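Local coordinates for protein TarM (Staphylococcus aureus subsp. aureus 21178, PDB 4X7R) that is a glycosyltransferase-family protein of the GT-B clan whose model holds uridine-5'-diphosphate in a pocket of the chain, at residues Ile337-Glu341 / Met367-Leu373; Val350-Gly356 / Asn376-Tyr382. The protein carries 1 engineered substitution. One frame throughout, in Å; residues are numbered along the deposited sequence.

Both contacts belong to one Rossmann-like half of the chain and share its layers. Interaction 2 pairs strand 351-355 with strand 377-381 at the edge of a six-stranded parallel sheet; interaction 1 joins helix 333-346 to the end of helix 361-370, the helix that connects those two strands. They meet directly: I337 CD1 packs on I354 CD1, and A340 and I368 on V377. Both are partly buried, their isoleucines inside and their lysines more exposed. Interaction 1 is apolar toward the sheet, with a single salt bridge on its partly exposed side. Interaction 2 is held mainly by backbone hydrogen bonds, with K380 lying over the H353 and Y355 rings, and it alone reaches uridine-5'-diphosphate.

Interaction 1 (Ile337-Glu341 / Met367-Leu373)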
# COMPACT_ATOMS: atom_id res chain seq x y z
N ILE A 337 8.69 13.03 18.04
CA ILE A 337 9.46 12.65 19.24
C ILE A 337 10.07 13.91 19.87
O ILE A 337 10.01 14.06 21.09
CB ILE A 337 10.50 11.52 18.99
CG1 ILE A 337 9.87 10.25 18.38
CG2 ILE A 337 11.31 11.19 20.26
CD1 ILE A 337 8.66 9.65 19.10
N GLU A 338 10.61 14.83 19.03
CA GLU A 338 11.18 16.11 19.48
C GLU A 338 10.10 16.97 20.12
O GLU A 338 10.37 17.64 21.12
CB GLU A 338 11.86 16.87 18.33
CG GLU A 338 13.23 16.32 17.98
CD GLU A 338 13.89 16.92 16.75
OE1 GLU A 338 13.88 18.16 16.59
OE2 GLU A 338 14.46 16.13 15.96
N VAL A 339 8.86 16.92 19.58
CA VAL A 339 7.71 17.66 20.13
C VAL A 339 7.29 17.03 21.47
O VAL A 339 7.06 17.77 22.43
CB VAL A 339 6.53 17.76 19.11
CG1 VAL A 339 5.26 18.29 19.78
CG2 VAL A 339 6.91 18.66 17.94
N ALA A 340 7.23 15.67 21.52
CA ALA A 340 6.89 14.90 22.72
C ALA A 340 7.80 15.28 23.89
O ALA A 340 7.30 15.57 24.97
CB ALA A 340 6.99 13.42 22.44
N GLU A 341 9.13 15.39 23.63
CA GLU A 341 10.15 15.80 24.60
C GLU A 341 9.80 17.16 25.24
O GLU A 341 9.91 17.30 26.46
CB GLU A 341 11.54 15.85 23.94
CG GLU A 341 12.69 16.14 24.90
CD GLU A 341 14.07 16.16 24.29
OE1 GLU A 341 14.25 16.81 23.24
OE2 GLU A 341 14.99 15.56 24.90
N MET A 367 15.32 6.52 19.48
CA MET A 367 15.14 7.95 19.73
C MET A 367 14.39 8.26 21.03
O MET A 367 14.76 9.20 21.74
CB MET A 367 14.46 8.61 18.53
CG MET A 367 14.71 10.07 18.42
SD MET A 367 13.96 10.71 16.91
CE MET A 367 14.18 12.46 17.19
N ILE A 368 13.33 7.48 21.34
CA ILE A 368 12.51 7.64 22.56
C ILE A 368 13.36 7.29 23.79
O ILE A 368 13.36 8.04 24.78
CB ILE A 368 11.22 6.78 22.46
CG1 ILE A 368 10.29 7.29 21.35
CG2 ILE A 368 10.46 6.73 23.79
CD1 ILE A 368 9.54 6.23 20.66
N GLU A 369 14.09 6.15 23.72
CA GLU A 369 14.98 5.62 24.76
C GLU A 369 16.10 6.62 25.09
O GLU A 369 16.28 6.97 26.26
CB GLU A 369 15.56 4.26 24.34
CG GLU A 369 14.52 3.15 24.25
CD GLU A 369 14.82 2.00 23.30
OE1 GLU A 369 16.01 1.63 23.17
OE2 GLU A 369 13.86 1.46 22.71
N ASP A 370 16.81 7.12 24.04
CA ASP A 370 17.89 8.11 24.14
C ASP A 370 17.43 9.41 24.77
O ASP A 370 18.23 10.08 25.42
CB ASP A 370 18.52 8.38 22.76
CG ASP A 370 19.40 7.28 22.20
OD1 ASP A 370 19.22 6.11 22.62
OD2 ASP A 370 20.24 7.57 21.33
N LYS A 371 16.15 9.77 24.58
CA LYS A 371 15.55 10.99 25.13
C LYS A 371 14.82 10.72 26.45
O LYS A 371 14.34 11.66 27.09
CB LYS A 371 14.62 11.64 24.10
CG LYS A 371 15.37 12.33 22.96
CD LYS A 371 14.44 12.81 21.86
CE LYS A 371 15.16 13.70 20.87
NZ LYS A 371 15.47 15.03 21.45
N ASN A 372 14.79 9.43 26.87
CA ASN A 372 14.15 8.91 28.09
C ASN A 372 12.66 9.27 28.17
O ASN A 372 12.18 9.81 29.17
CB ASN A 372 14.94 9.25 29.38
CG ASN A 372 16.40 8.86 29.36
OD1 ASN A 372 17.27 9.73 29.40
ND2 ASN A 372 16.72 7.57 29.31
N LEU A 373 11.94 8.97 27.08
CA LEU A 373 10.50 9.21 26.95
C LEU A 373 9.73 7.88 26.94
O LEU A 373 8.53 7.87 26.67
CB LEU A 373 10.20 10.04 25.68
CG LEU A 373 10.67 11.48 25.67
CD1 LEU A 373 10.87 11.98 24.26
CD2 LEU A 373 9.69 12.38 26.41
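I337 on helix 333-346 meets 367-373 through CB, CG2 and CD1. Its CB lies 4.1 Å from the sulfur SD of M367. The CG2 branch, anti to the backbone N, touches both K371 CD, at 3.9 Å, and M367 CG. The other branch runs beside the backbone N (chi1 -55°) and carries CD1 to I368 CG1, 3.6 Å away, the two isoleucines crossing at about a right angle. Branched, wholly apolar chains suit this buried seam. One turn further on, E341 stretches out fully, and its OE1 takes a 2.8 Å salt bridge from K371 NZ; the ammonium group comes from above the carboxylate plane, 52° out of it. K371 thus serves twice, its CD packing on I337 CG2 and its charge meeting E341 where both are partly exposed. A Schellman motif with N372 at positive phi ends the helix and turns the chain so that L373 CD1 comes 3.9 Å from E341 CB. Beneath, I337, A340 and I368 bear on V377 of strand 377-381, I337 also touches I354 of strand 351-355, and V339 packs against helix 446-457.

Interaction 2 (Val350-Gly356 / Asn376-Tyr382); sequences VKFHIYG and NVFLKGY. With UDP (uridine-5'-diphosphate), chain E.
F352 and F378 join their strands by a backbone bond, F378 N to F352 O at 2.8 Å, within a parallel beta-alpha-beta unit of the Rossmann-like sheet. I354 continues the pairing, its N bonded to F378 O and its O receiving K380 N. On the face turned to the helices, I354 CD1 meets V377 CG1 at 3.7 Å, branched apolar chains that suit the buried layer under I337 and I368. The other face carries rings and lysines. K380 lies alongside Y355, its CB over one face of the phenol ring, 3.7 Å from the centroid, while its CD makes a CH-pi contact over one face of the H353 ring, toward the rim. A long methylene chain can lie along both rings while its ammonium group stays near H353 CE1 and Y355 OH, on an exposed residue. K351, bent at chi3 (76°), brings CE to 3.6 Å from F378 CE2 and gives H353 NE2 a weak bond from NZ. Strand 320-324 flanks strand 351-355 on its other edge. Before the strands, N376 ND2 ties V350 O and also N348 O. G381 has positive phi, which glycine accepts readily, and its O accepts G356 N at 2.9 Å. Y382 then lays its ring against uridine-5'-diphosphate, its OH bonded to K59 NZ and K15 O; O4 of the uracil sits over one ring face, 3.4 Å from Y382 CD1.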
# COMPACT_ATOMS: atom_id res chain seq x y z
N VAL A 350 1.09 13.69 30.11
CA VAL A 350 0.70 13.48 28.71
C VAL A 350 1.38 12.27 28.04
O VAL A 350 2.60 12.15 28.04
CB VAL A 350 0.71 14.79 27.88
CG1 VAL A 350 2.05 15.50 27.98
CG2 VAL A 350 0.30 14.57 26.42
N LYS A 351 0.55 11.37 27.49
CA LYS A 351 0.97 10.15 26.80
C LYS A 351 0.87 10.33 25.28
O LYS A 351 -0.04 10.99 24.79
CB LYS A 351 0.09 8.96 27.23
CG LYS A 351 0.34 8.43 28.64
CD LYS A 351 -0.53 7.20 28.97
CE LYS A 351 -0.08 5.90 28.32
NZ LYS A 351 -1.14 4.86 28.34
N PHE A 352 1.81 9.71 24.54
CA PHE A 352 1.84 9.73 23.08
C PHE A 352 1.76 8.29 22.59
O PHE A 352 2.65 7.48 22.88
CB PHE A 352 3.08 10.47 22.54
CG PHE A 352 3.07 11.97 22.72
CD1 PHE A 352 3.34 12.54 23.96
CD2 PHE A 352 2.82 12.82 21.65
CE1 PHE A 352 3.32 13.93 24.13
CE2 PHE A 352 2.81 14.21 21.82
CZ PHE A 352 3.06 14.76 23.06
N HIS A 353 0.66 7.96 21.89
CA HIS A 353 0.39 6.63 21.33
C HIS A 353 0.64 6.68 19.83
O HIS A 353 -0.11 7.34 19.10
CB HIS A 353 -1.06 6.20 21.60
CG HIS A 353 -1.36 5.83 23.02
ND1 HIS A 353 -2.49 5.10 23.34
CD2 HIS A 353 -0.69 6.12 24.16
CE1 HIS A 353 -2.47 4.97 24.65
NE2 HIS A 353 -1.41 5.56 25.19
N ILE A 354 1.70 5.99 19.38
CA ILE A 354 2.07 5.98 17.97
C ILE A 354 1.81 4.61 17.37
O ILE A 354 2.48 3.63 17.73
CB ILE A 354 3.53 6.50 17.76
CG1 ILE A 354 3.78 7.84 18.50
CG2 ILE A 354 3.87 6.61 16.26
CD1 ILE A 354 5.21 8.35 18.50
N TYR A 355 0.84 4.53 16.44
CA TYR A 355 0.47 3.30 15.76
C TYR A 355 1.04 3.23 14.36
O TYR A 355 1.17 4.25 13.69
CB TYR A 355 -1.06 3.14 15.69
CG TYR A 355 -1.70 2.81 17.02
CD1 TYR A 355 -2.08 3.82 17.91
CD2 TYR A 355 -1.95 1.49 17.39
CE1 TYR A 355 -2.69 3.52 19.12
CE2 TYR A 355 -2.56 1.18 18.61
CZ TYR A 355 -2.92 2.20 19.47
OH TYR A 355 -3.52 1.92 20.67
N GLY A 356 1.32 2.00 13.92
CA GLY A 356 1.82 1.72 12.58
C GLY A 356 3.14 0.98 12.58
O GLY A 356 3.68 0.65 13.64
N ASN A 376 6.39 7.80 28.50
CA ASN A 376 5.38 8.70 27.93
C ASN A 376 5.04 8.46 26.45
O ASN A 376 3.95 8.82 26.02
CB ASN A 376 5.79 10.16 28.13
CG ASN A 376 5.87 10.58 29.58
OD1 ASN A 376 6.83 10.29 30.29
ND2 ASN A 376 4.86 11.30 30.04
N VAL A 377 5.99 7.91 25.68
CA VAL A 377 5.81 7.66 24.25
C VAL A 377 5.81 6.14 24.00
O VAL A 377 6.77 5.46 24.37
CB VAL A 377 6.86 8.42 23.40
CG1 VAL A 377 6.64 8.19 21.91
CG2 VAL A 377 6.84 9.92 23.71
N PHE A 378 4.73 5.62 23.38
CA PHE A 378 4.57 4.19 23.15
C PHE A 378 4.30 3.79 21.70
O PHE A 378 3.27 4.14 21.13
CB PHE A 378 3.51 3.61 24.11
CG PHE A 378 3.75 3.93 25.56
CD1 PHE A 378 4.56 3.12 26.35
CD2 PHE A 378 3.18 5.06 26.15
CE1 PHE A 378 4.80 3.43 27.69
CE2 PHE A 378 3.43 5.37 27.49
CZ PHE A 378 4.22 4.55 28.25
N LEU A 379 5.24 3.02 21.13
CA LEU A 379 5.14 2.48 19.77
C LEU A 379 4.23 1.25 19.86
O LEU A 379 4.67 0.15 20.21
CB LEU A 379 6.55 2.13 19.24
CG LEU A 379 7.23 3.14 18.30
CD1 LEU A 379 7.10 4.59 18.78
CD2 LEU A 379 8.69 2.79 18.10
N LYS A 380 2.93 1.48 19.61
CA LYS A 380 1.84 0.51 19.75
C LYS A 380 1.59 -0.46 18.58
O LYS A 380 0.64 -1.25 18.63
CB LYS A 380 0.55 1.20 20.24
CG LYS A 380 0.70 1.83 21.62
CD LYS A 380 -0.63 2.11 22.29
CE LYS A 380 -0.99 1.06 23.31
NZ LYS A 380 -2.24 1.41 24.04
N GLY A 381 2.46 -0.43 17.58
CA GLY A 381 2.35 -1.30 16.40
C GLY A 381 1.18 -0.97 15.49
O GLY A 381 0.43 -0.02 15.76
N TYR A 382 1.00 -1.74 14.41
CA TYR A 382 -0.08 -1.53 13.44
C TYR A 382 -1.44 -1.82 14.05
O TYR A 382 -1.59 -2.77 14.81
CB TYR A 382 0.13 -2.36 12.16
CG TYR A 382 -0.79 -1.96 11.02
CD1 TYR A 382 -0.42 -0.98 10.11
CD2 TYR A 382 -2.04 -2.55 10.88
CE1 TYR A 382 -1.26 -0.60 9.07
CE2 TYR A 382 -2.89 -2.18 9.84
CZ TYR A 382 -2.50 -1.20 8.95
OH TYR A 382 -3.34 -0.83 7.93
N1 UDP E . -3.68 2.99 9.04
C2 UDP E . -4.27 1.99 9.79
N3 UDP E . -3.50 1.51 10.83
C4 UDP E . -2.23 1.91 11.17
C5 UDP E . -1.66 2.92 10.32
C6 UDP E . -2.38 3.42 9.30
O2 UDP E . -5.39 1.55 9.56
O4 UDP E . -1.68 1.40 12.17
C1' UDP E . -4.55 3.67 8.04
C2' UDP E . -5.26 4.91 8.57
O2' UDP E . -6.47 4.56 9.22
C3' UDP E . -5.51 5.68 7.28
C4' UDP E . -4.30 5.33 6.42
O4' UDP E . -3.75 4.11 6.96
O3' UDP E . -6.75 5.42 6.61
C5' UDP E . -3.24 6.39 6.36
O5' UDP E . -3.75 7.44 5.50
PA UDP E . -3.03 8.85 5.21
O1A UDP E . -3.70 9.49 4.06
O2A UDP E . -3.15 9.72 6.47
O3A UDP E . -1.53 8.57 4.90
PB UDP E . -0.79 7.59 3.87
O1B UDP E . -1.58 7.50 2.59
O2B UDP E . -0.64 6.19 4.48
O3B UDP E . 0.58 8.16 3.54